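PDB 6QWT: genome polyprotein from Chicken sicinivirus JSY, which probably copies the viral RNA genome, this chain being the 3Dpol RNA-dependent RNA polymerase cut from the polyprotein. Local coordinates for residues Y214-S222 / H385-I396. Sequence-based numbering, arbitrary orientation.
Sequences YHWTPFYHS and HFVPDERFPTYI
Trp216 lays its indole over one face of the Phe386 ring in an offset stack, the five-membered ring centroid 3.9 Å from that of the phenyl and the planes only 10° apart. At its edge the same indole donates from NE1 to His385 O, 2.9 Å away. The carbonyl is met from above its plane and the N-H is bent to 140°, probably reflecting the demands of the stack; together the two contacts restrict the indole at face and edge. One residue on, Thr217 OG1 accepts from Ile396 N at 3.0 Å; a water also bridges this hydroxyl to Ile396 O, while the methyl CG2 lies against Thr394 O. Phe219 adds its CB at the rim of the Phe386 ring. Tyr220, with CG anti to the backbone N (chi1 179°), lays its ring across side chains of both hairpin strands: Ile396 CD1 sits over one face, 3.8 Å from the ring centroid, as a CH-pi contact, and Phe386 CB meets Tyr220 CD1 obliquely from that same side at 3.6 Å. Its hydroxyl passes Pro388 CG and is hydrogen-bonded to His377. Last, His221 NE2 donates almost straight to Thr394 O (2.8 Å), which lies in the imidazole plane. That oxygen belongs to the type I turn Phe392-Tyr395, between antiparallel strands 384-388 and 396-400. This pair, entered through an FLKR sequence, is the motif E hairpin, where palm meets thumb; helix 212-222 is the palm helix preceding motif A strand 230-235. An apolar centre is thus bordered by directional backbone bonds, expected to set the hairpin's position along the helix, where apolar contact alone would permit sliding.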
ATOM      1  N   TYR A 214     -10.608 -14.309   1.192  1.00 22.64           N
ATOM      2  CA  TYR A 214     -10.233 -15.380   2.107  1.00 22.05           C
ATOM      3  C   TYR A 214      -9.955 -14.870   3.518  1.00 20.72           C
ATOM      4  O   TYR A 214     -10.434 -15.452   4.496  1.00 22.90           O
ATOM      5  CB  TYR A 214      -9.002 -16.125   1.572  1.00 22.82           C
ATOM      6  CG  TYR A 214      -8.509 -17.214   2.503  1.00 25.35           C
ATOM      7  CD1 TYR A 214      -7.501 -16.963   3.427  1.00 23.88           C
ATOM      8  CD2 TYR A 214      -9.057 -18.490   2.462  1.00 26.84           C
ATOM      9  CE1 TYR A 214      -7.053 -17.950   4.282  1.00 27.30           C
ATOM     10  CE2 TYR A 214      -8.613 -19.486   3.316  1.00 32.64           C
ATOM     11  CZ  TYR A 214      -7.611 -19.209   4.224  1.00 32.76           C
ATOM     12  OH  TYR A 214      -7.160 -20.190   5.078  1.00 32.35           O
ATOM     13  N   HIS A 215      -9.187 -13.790   3.641  1.00 20.75           N
ATOM     14  CA  HIS A 215      -8.648 -13.405   4.937  1.00 22.01           C
ATOM     15  C   HIS A 215      -9.610 -12.576   5.775  1.00 21.10           C
ATOM     16  O   HIS A 215      -9.352 -12.390   6.968  1.00 19.67           O
ATOM     17  CB  HIS A 215      -7.331 -12.650   4.748  1.00 21.58           C
ATOM     18  CG  HIS A 215      -6.187 -13.544   4.387  1.00 22.97           C
ATOM     19  ND1 HIS A 215      -5.670 -13.615   3.111  1.00 23.23           N
ATOM     20  CD2 HIS A 215      -5.482 -14.430   5.130  1.00 21.45           C
ATOM     21  CE1 HIS A 215      -4.686 -14.496   3.087  1.00 25.58           C
ATOM     22  NE2 HIS A 215      -4.553 -15.007   4.298  1.00 23.40           N
ATOM     23  N   TRP A 216     -10.711 -12.095   5.200  1.00 19.68           N
ATOM     24  CA  TRP A 216     -11.672 -11.352   6.005  1.00 21.63           C
ATOM     25  C   TRP A 216     -12.260 -12.202   7.126  1.00 21.51           C
ATOM     26  O   TRP A 216     -12.677 -11.650   8.147  1.00 21.38           O
ATOM     27  CB  TRP A 216     -12.781 -10.789   5.113  1.00 19.15           C
ATOM     28  CG  TRP A 216     -12.829  -9.288   5.098  1.00 21.36           C
ATOM     29  CD1 TRP A 216     -13.907  -8.504   5.374  1.00 20.69           C
ATOM     30  CD2 TRP A 216     -11.746  -8.390   4.798  1.00 20.50           C
ATOM     31  NE1 TRP A 216     -13.571  -7.176   5.264  1.00 18.09           N
ATOM     32  CE2 TRP A 216     -12.249  -7.079   4.912  1.00 18.59           C
ATOM     33  CE3 TRP A 216     -10.404  -8.568   4.444  1.00 19.41           C
ATOM     34  CZ2 TRP A 216     -11.459  -5.951   4.687  1.00 19.87           C
ATOM     35  CZ3 TRP A 216      -9.619  -7.447   4.221  1.00 18.81           C
ATOM     36  CH2 TRP A 216     -10.151  -6.156   4.343  1.00 22.03           C
ATOM     37  N   THR A 217     -12.277 -13.538   6.971  1.00 21.64           N
ATOM     38  CA  THR A 217     -12.783 -14.388   8.051  1.00 21.06           C
ATOM     39  C   THR A 217     -11.805 -14.455   9.221  1.00 25.02           C
ATOM     40  O   THR A 217     -12.207 -14.145  10.357  1.00 24.72           O
ATOM     41  CB  THR A 217     -13.150 -15.772   7.503  1.00 23.34           C
ATOM     42  OG1 THR A 217     -14.279 -15.666   6.625  1.00 22.86           O
ATOM     43  CG2 THR A 217     -13.487 -16.735   8.641  1.00 20.32           C
ATOM     44  N   PRO A 218     -10.532 -14.837   9.039  1.00 22.08           N
ATOM     45  CA  PRO A 218      -9.621 -14.820  10.197  1.00 23.89           C
ATOM     46  C   PRO A 218      -9.331 -13.418  10.717  1.00 26.32           C
ATOM     47  O   PRO A 218      -9.104 -13.262  11.923  1.00 26.62           O
ATOM     48  CB  PRO A 218      -8.355 -15.510   9.665  1.00 21.83           C
ATOM     49  CG  PRO A 218      -8.406 -15.312   8.200  1.00 23.31           C
ATOM     50  CD  PRO A 218      -9.860 -15.379   7.840  1.00 22.19           C
ATOM     51  N   PHE A 219      -9.324 -12.397   9.852  1.00 21.65           N
ATOM     52  CA  PHE A 219      -9.207 -11.020  10.331  1.00 25.28           C
ATOM     53  C   PHE A 219     -10.335 -10.690  11.304  1.00 28.80           C
ATOM     54  O   PHE A 219     -10.104 -10.132  12.384  1.00 28.82           O
ATOM     55  CB  PHE A 219      -9.230 -10.037   9.153  1.00 23.48           C
ATOM     56  CG  PHE A 219      -7.969 -10.023   8.328  1.00 23.91           C
ATOM     57  CD1 PHE A 219      -7.868  -9.193   7.219  1.00 20.42           C
ATOM     58  CD2 PHE A 219      -6.890 -10.833   8.651  1.00 22.40           C
ATOM     59  CE1 PHE A 219      -6.713  -9.168   6.450  1.00 22.07           C
ATOM     60  CE2 PHE A 219      -5.734 -10.814   7.883  1.00 22.80           C
ATOM     61  CZ  PHE A 219      -5.645  -9.981   6.782  1.00 21.86           C
ATOM     62  N   TYR A 220     -11.568 -11.031  10.923  1.00 24.70           N
ATOM     63  CA  TYR A 220     -12.739 -10.760  11.752  1.00 26.83           C
ATOM     64  C   TYR A 220     -12.643 -11.466  13.101  1.00 28.23           C
ATOM     65  O   TYR A 220     -12.815 -10.847  14.157  1.00 26.22           O
ATOM     66  CB  TYR A 220     -13.992 -11.197  10.991  1.00 23.62           C
ATOM     67  CG  TYR A 220     -15.309 -11.009  11.703  1.00 23.84           C
ATOM     68  CD1 TYR A 220     -16.012  -9.818  11.595  1.00 24.20           C
ATOM     69  CD2 TYR A 220     -15.876 -12.040  12.442  1.00 25.43           C
ATOM     70  CE1 TYR A 220     -17.229  -9.645  12.227  1.00 25.48           C
ATOM     71  CE2 TYR A 220     -17.092 -11.879  13.077  1.00 22.57           C
ATOM     72  CZ  TYR A 220     -17.764 -10.679  12.966  1.00 29.68           C
ATOM     73  OH  TYR A 220     -18.977 -10.507  13.593  1.00 32.97           O
ATOM     74  N   HIS A 221     -12.366 -12.770  13.083  1.00 22.76           N
ATOM     75  CA  HIS A 221     -12.349 -13.534  14.324  1.00 33.29           C
ATOM     76  C   HIS A 221     -11.151 -13.196  15.205  1.00 34.75           C
ATOM     77  O   HIS A 221     -11.185 -13.479  16.408  1.00 32.30           O
ATOM     78  CB  HIS A 221     -12.376 -15.033  14.008  1.00 26.20           C
ATOM     79  CG  HIS A 221     -13.657 -15.491  13.382  1.00 27.15           C
ATOM     80  ND1 HIS A 221     -14.861 -15.468  14.053  1.00 31.73           N
ATOM     81  CD2 HIS A 221     -13.926 -15.970  12.145  1.00 29.27           C
ATOM     82  CE1 HIS A 221     -15.815 -15.920  13.258  1.00 31.16           C
ATOM     83  NE2 HIS A 221     -15.274 -16.231  12.094  1.00 31.63           N
ATOM     84  N   SER A 222     -10.100 -12.594  14.642  1.00 28.27           N
ATOM     85  CA  SER A 222      -8.952 -12.216  15.461  1.00 29.06           C
ATOM     86  C   SER A 222      -9.286 -11.061  16.393  1.00 28.30           C
ATOM     87  O   SER A 222      -8.662 -10.919  17.450  1.00 30.81           O
ATOM     88  CB  SER A 222      -7.761 -11.854  14.571  1.00 25.58           C
ATOM     89  OG  SER A 222      -7.861 -10.516  14.111  1.00 24.92           O
ATOM     90  N   HIS A 385     -16.346  -3.276   4.701  1.00 23.62           N
ATOM     91  CA  HIS A 385     -16.927  -3.704   5.964  1.00 22.10           C
ATOM     92  C   HIS A 385     -16.691  -5.200   6.174  1.00 20.63           C
ATOM     93  O   HIS A 385     -16.205  -5.913   5.291  1.00 19.73           O
ATOM     94  CB  HIS A 385     -18.428  -3.407   6.000  1.00 25.19           C
ATOM     95  CG  HIS A 385     -18.762  -1.992   6.359  1.00 31.27           C
ATOM     96  ND1 HIS A 385     -19.003  -1.021   5.410  1.00 30.09           N
ATOM     97  CD2 HIS A 385     -18.907  -1.387   7.561  1.00 28.72           C
ATOM     98  CE1 HIS A 385     -19.277   0.122   6.012  1.00 28.34           C
ATOM     99  NE2 HIS A 385     -19.223  -0.072   7.318  1.00 30.06           N
ATOM    100  N   PHE A 386     -17.035  -5.672   7.371  1.00 20.29           N
ATOM    101  CA  PHE A 386     -17.034  -7.092   7.713  1.00 21.24           C
ATOM    102  C   PHE A 386     -18.485  -7.497   7.953  1.00 25.41           C
ATOM    103  O   PHE A 386     -19.108  -7.041   8.919  1.00 30.21           O
ATOM    104  CB  PHE A 386     -16.181  -7.374   8.951  1.00 22.32           C
ATOM    105  CG  PHE A 386     -14.722  -7.019   8.795  1.00 24.29           C
ATOM    106  CD1 PHE A 386     -14.298  -5.700   8.872  1.00 21.66           C
ATOM    107  CD2 PHE A 386     -13.772  -8.008   8.595  1.00 21.94           C
ATOM    108  CE1 PHE A 386     -12.960  -5.373   8.735  1.00 21.93           C
ATOM    109  CE2 PHE A 386     -12.430  -7.689   8.456  1.00 21.53           C
ATOM    110  CZ  PHE A 386     -12.024  -6.365   8.528  1.00 18.26           C
ATOM    111  N   VAL A 387     -19.030  -8.345   7.079  1.00 21.77           N
ATOM    112  CA  VAL A 387     -20.420  -8.768   7.164  1.00 25.41           C
ATOM    113  C   VAL A 387     -20.497 -10.291   7.146  1.00 22.05           C
ATOM    114  O   VAL A 387     -20.138 -10.915   6.143  1.00 22.37           O
ATOM    115  CB  VAL A 387     -21.277  -8.181   6.030  1.00 22.41           C
ATOM    116  CG1 VAL A 387     -22.702  -8.703   6.126  1.00 18.72           C
ATOM    117  CG2 VAL A 387     -21.256  -6.657   6.081  1.00 17.87           C
ATOM    118  N   PRO A 388     -20.950 -10.935   8.223  1.00 22.79           N
ATOM    119  CA  PRO A 388     -21.082 -12.401   8.207  1.00 26.41           C
ATOM    120  C   PRO A 388     -22.084 -12.870   7.160  1.00 22.48           C
ATOM    121  O   PRO A 388     -23.067 -12.193   6.857  1.00 22.01           O
ATOM    122  CB  PRO A 388     -21.568 -12.729   9.625  1.00 28.88           C
ATOM    123  CG  PRO A 388     -21.130 -11.562  10.459  1.00 23.13           C
ATOM    124  CD  PRO A 388     -21.226 -10.367   9.552  1.00 25.53           C
ATOM    125  N   ASP A 389     -21.815 -14.049   6.604  1.00 23.12           N
ATOM    126  CA  ASP A 389     -22.713 -14.629   5.615  1.00 28.79           C
ATOM    127  C   ASP A 389     -24.040 -15.010   6.261  1.00 32.14           C
ATOM    128  O   ASP A 389     -24.080 -15.511   7.389  1.00 30.60           O
ATOM    129  CB  ASP A 389     -22.058 -15.850   4.968  1.00 27.93           C
ATOM    130  CG  ASP A 389     -22.879 -16.424   3.828  1.00 32.52           C
ATOM    131  OD1 ASP A 389     -23.533 -17.469   4.036  1.00 31.22           O
ATOM    132  OD2 ASP A 389     -22.868 -15.835   2.724  1.00 28.69           O
ATOM    133  N   GLU A 390     -25.137 -14.760   5.540  1.00 31.91           N
ATOM    134  CA  GLU A 390     -26.467 -14.983   6.101  1.00 36.54           C
ATOM    135  C   GLU A 390     -26.713 -16.453   6.421  1.00 38.61           C
ATOM    136  O   GLU A 390     -27.463 -16.766   7.352  1.00 37.36           O
ATOM    137  CB  GLU A 390     -27.536 -14.468   5.134  1.00 41.82           C
ATOM    138  CG  GLU A 390     -28.038 -13.065   5.452  1.00 52.03           C
ATOM    139  CD  GLU A 390     -28.980 -12.524   4.388  1.00 57.95           C
ATOM    140  OE1 GLU A 390     -28.844 -11.338   4.018  1.00 57.67           O
ATOM    141  OE2 GLU A 390     -29.857 -13.284   3.923  1.00 57.91           O
ATOM    142  N   ARG A 391     -26.097 -17.365   5.673  1.00 36.95           N
ATOM    143  CA  ARG A 391     -26.329 -18.793   5.852  1.00 32.30           C
ATOM    144  C   ARG A 391     -25.221 -19.487   6.631  1.00 36.52           C
ATOM    145  O   ARG A 391     -25.500 -20.403   7.413  1.00 36.53           O
ATOM    146  CB  ARG A 391     -26.499 -19.475   4.492  1.00 38.23           C
ATOM    147  CG  ARG A 391     -26.699 -20.976   4.584  1.00 45.49           C
ATOM    148  CD  ARG A 391     -27.104 -21.567   3.250  1.00 52.76           C
ATOM    149  NE  ARG A 391     -27.216 -23.019   3.326  1.00 61.72           N
ATOM    150  CZ  ARG A 391     -27.625 -23.787   2.323  1.00 60.70           C
ATOM    151  NH1 ARG A 391     -27.960 -23.240   1.164  1.00 68.41           N
ATOM    152  NH2 ARG A 391     -27.694 -25.103   2.478  1.00 62.58           N
ATOM    153  N   PHE A 392     -23.966 -19.078   6.431  1.00 33.98           N
ATOM    154  CA  PHE A 392     -22.816 -19.611   7.159  1.00 31.51           C
ATOM    155  C   PHE A 392     -22.164 -18.453   7.907  1.00 33.31           C
ATOM    156  O   PHE A 392     -21.160 -17.885   7.445  1.00 26.65           O
ATOM    157  CB  PHE A 392     -21.831 -20.300   6.216  1.00 36.28           C
ATOM    158  CG  PHE A 392     -22.466 -21.324   5.318  1.00 39.68           C
ATOM    159  CD1 PHE A 392     -22.578 -22.644   5.721  1.00 40.14           C
ATOM    160  CD2 PHE A 392     -22.946 -20.970   4.067  1.00 40.23           C
ATOM    161  CE1 PHE A 392     -23.160 -23.590   4.896  1.00 41.38           C
ATOM    162  CE2 PHE A 392     -23.528 -21.911   3.237  1.00 38.57           C
ATOM    163  CZ  PHE A 392     -23.635 -23.222   3.652  1.00 41.48           C
ATOM    164  N   PRO A 393     -22.696 -18.090   9.079  1.00 30.17           N
ATOM    165  CA  PRO A 393     -22.270 -16.841   9.739  1.00 30.54           C
ATOM    166  C   PRO A 393     -20.821 -16.826  10.199  1.00 28.93           C
ATOM    167  O   PRO A 393     -20.306 -15.744  10.505  1.00 29.68           O
ATOM    168  CB  PRO A 393     -23.223 -16.732  10.938  1.00 32.24           C
ATOM    169  CG  PRO A 393     -24.349 -17.684  10.641  1.00 33.05           C
ATOM    170  CD  PRO A 393     -23.745 -18.786   9.839  1.00 32.40           C
ATOM    171  N   THR A 394     -20.149 -17.975  10.277  1.00 25.16           N
ATOM    172  CA  THR A 394     -18.749 -17.962  10.680  1.00 27.63           C
ATOM    173  C   THR A 394     -17.845 -17.415   9.584  1.00 29.01           C
ATOM    174  O   THR A 394     -16.693 -17.069   9.864  1.00 28.63           O
ATOM    175  CB  THR A 394     -18.290 -19.367  11.072  1.00 30.14           C
ATOM    176  OG1 THR A 394     -18.501 -20.262   9.976  1.00 39.49           O
ATOM    177  CG2 THR A 394     -19.063 -19.864  12.288  1.00 34.49           C
ATOM    178  N   TYR A 395     -18.338 -17.325   8.354  1.00 28.45           N
ATOM    179  CA  TYR A 395     -17.562 -16.825   7.232  1.00 27.95           C
ATOM    180  C   TYR A 395     -18.007 -15.408   6.894  1.00 25.60           C
ATOM    181  O   TYR A 395     -19.204 -15.105   6.895  1.00 23.59           O
ATOM    182  CB  TYR A 395     -17.703 -17.759   6.031  1.00 24.52           C
ATOM    183  CG  TYR A 395     -17.246 -19.156   6.372  1.00 29.01           C
ATOM    184  CD1 TYR A 395     -18.160 -20.145   6.707  1.00 34.30           C
ATOM    185  CD2 TYR A 395     -15.895 -19.473   6.409  1.00 31.55           C
ATOM    186  CE1 TYR A 395     -17.740 -21.421   7.045  1.00 35.53           C
ATOM    187  CE2 TYR A 395     -15.466 -20.741   6.743  1.00 37.27           C
ATOM    188  CZ  TYR A 395     -16.391 -21.712   7.059  1.00 40.02           C
ATOM    189  OH  TYR A 395     -15.959 -22.974   7.391  1.00 46.10           O
ATOM    190  N   ILE A 396     -17.035 -14.541   6.622  1.00 20.79           N
ATOM    191  CA  ILE A 396     -17.232 -13.097   6.642  1.00 24.32           C
ATOM    192  C   ILE A 396     -16.991 -12.535   5.248  1.00 23.18           C
ATOM    193  O   ILE A 396     -15.924 -12.747   4.661  1.00 21.63           O
ATOM    194  CB  ILE A 396     -16.303 -12.423   7.667  1.00 21.97           C
ATOM    195  CG1 ILE A 396     -16.330 -13.188   8.996  1.00 26.24           C
ATOM    196  CG2 ILE A 396     -16.700 -10.968   7.869  1.00 22.86           C
ATOM    197  CD1 ILE A 396     -17.692 -13.220   9.665  1.00 26.11           C
TER
HETATM  198  O   HOH W   1     -13.422 -13.976   4.213  1.00 24.05           O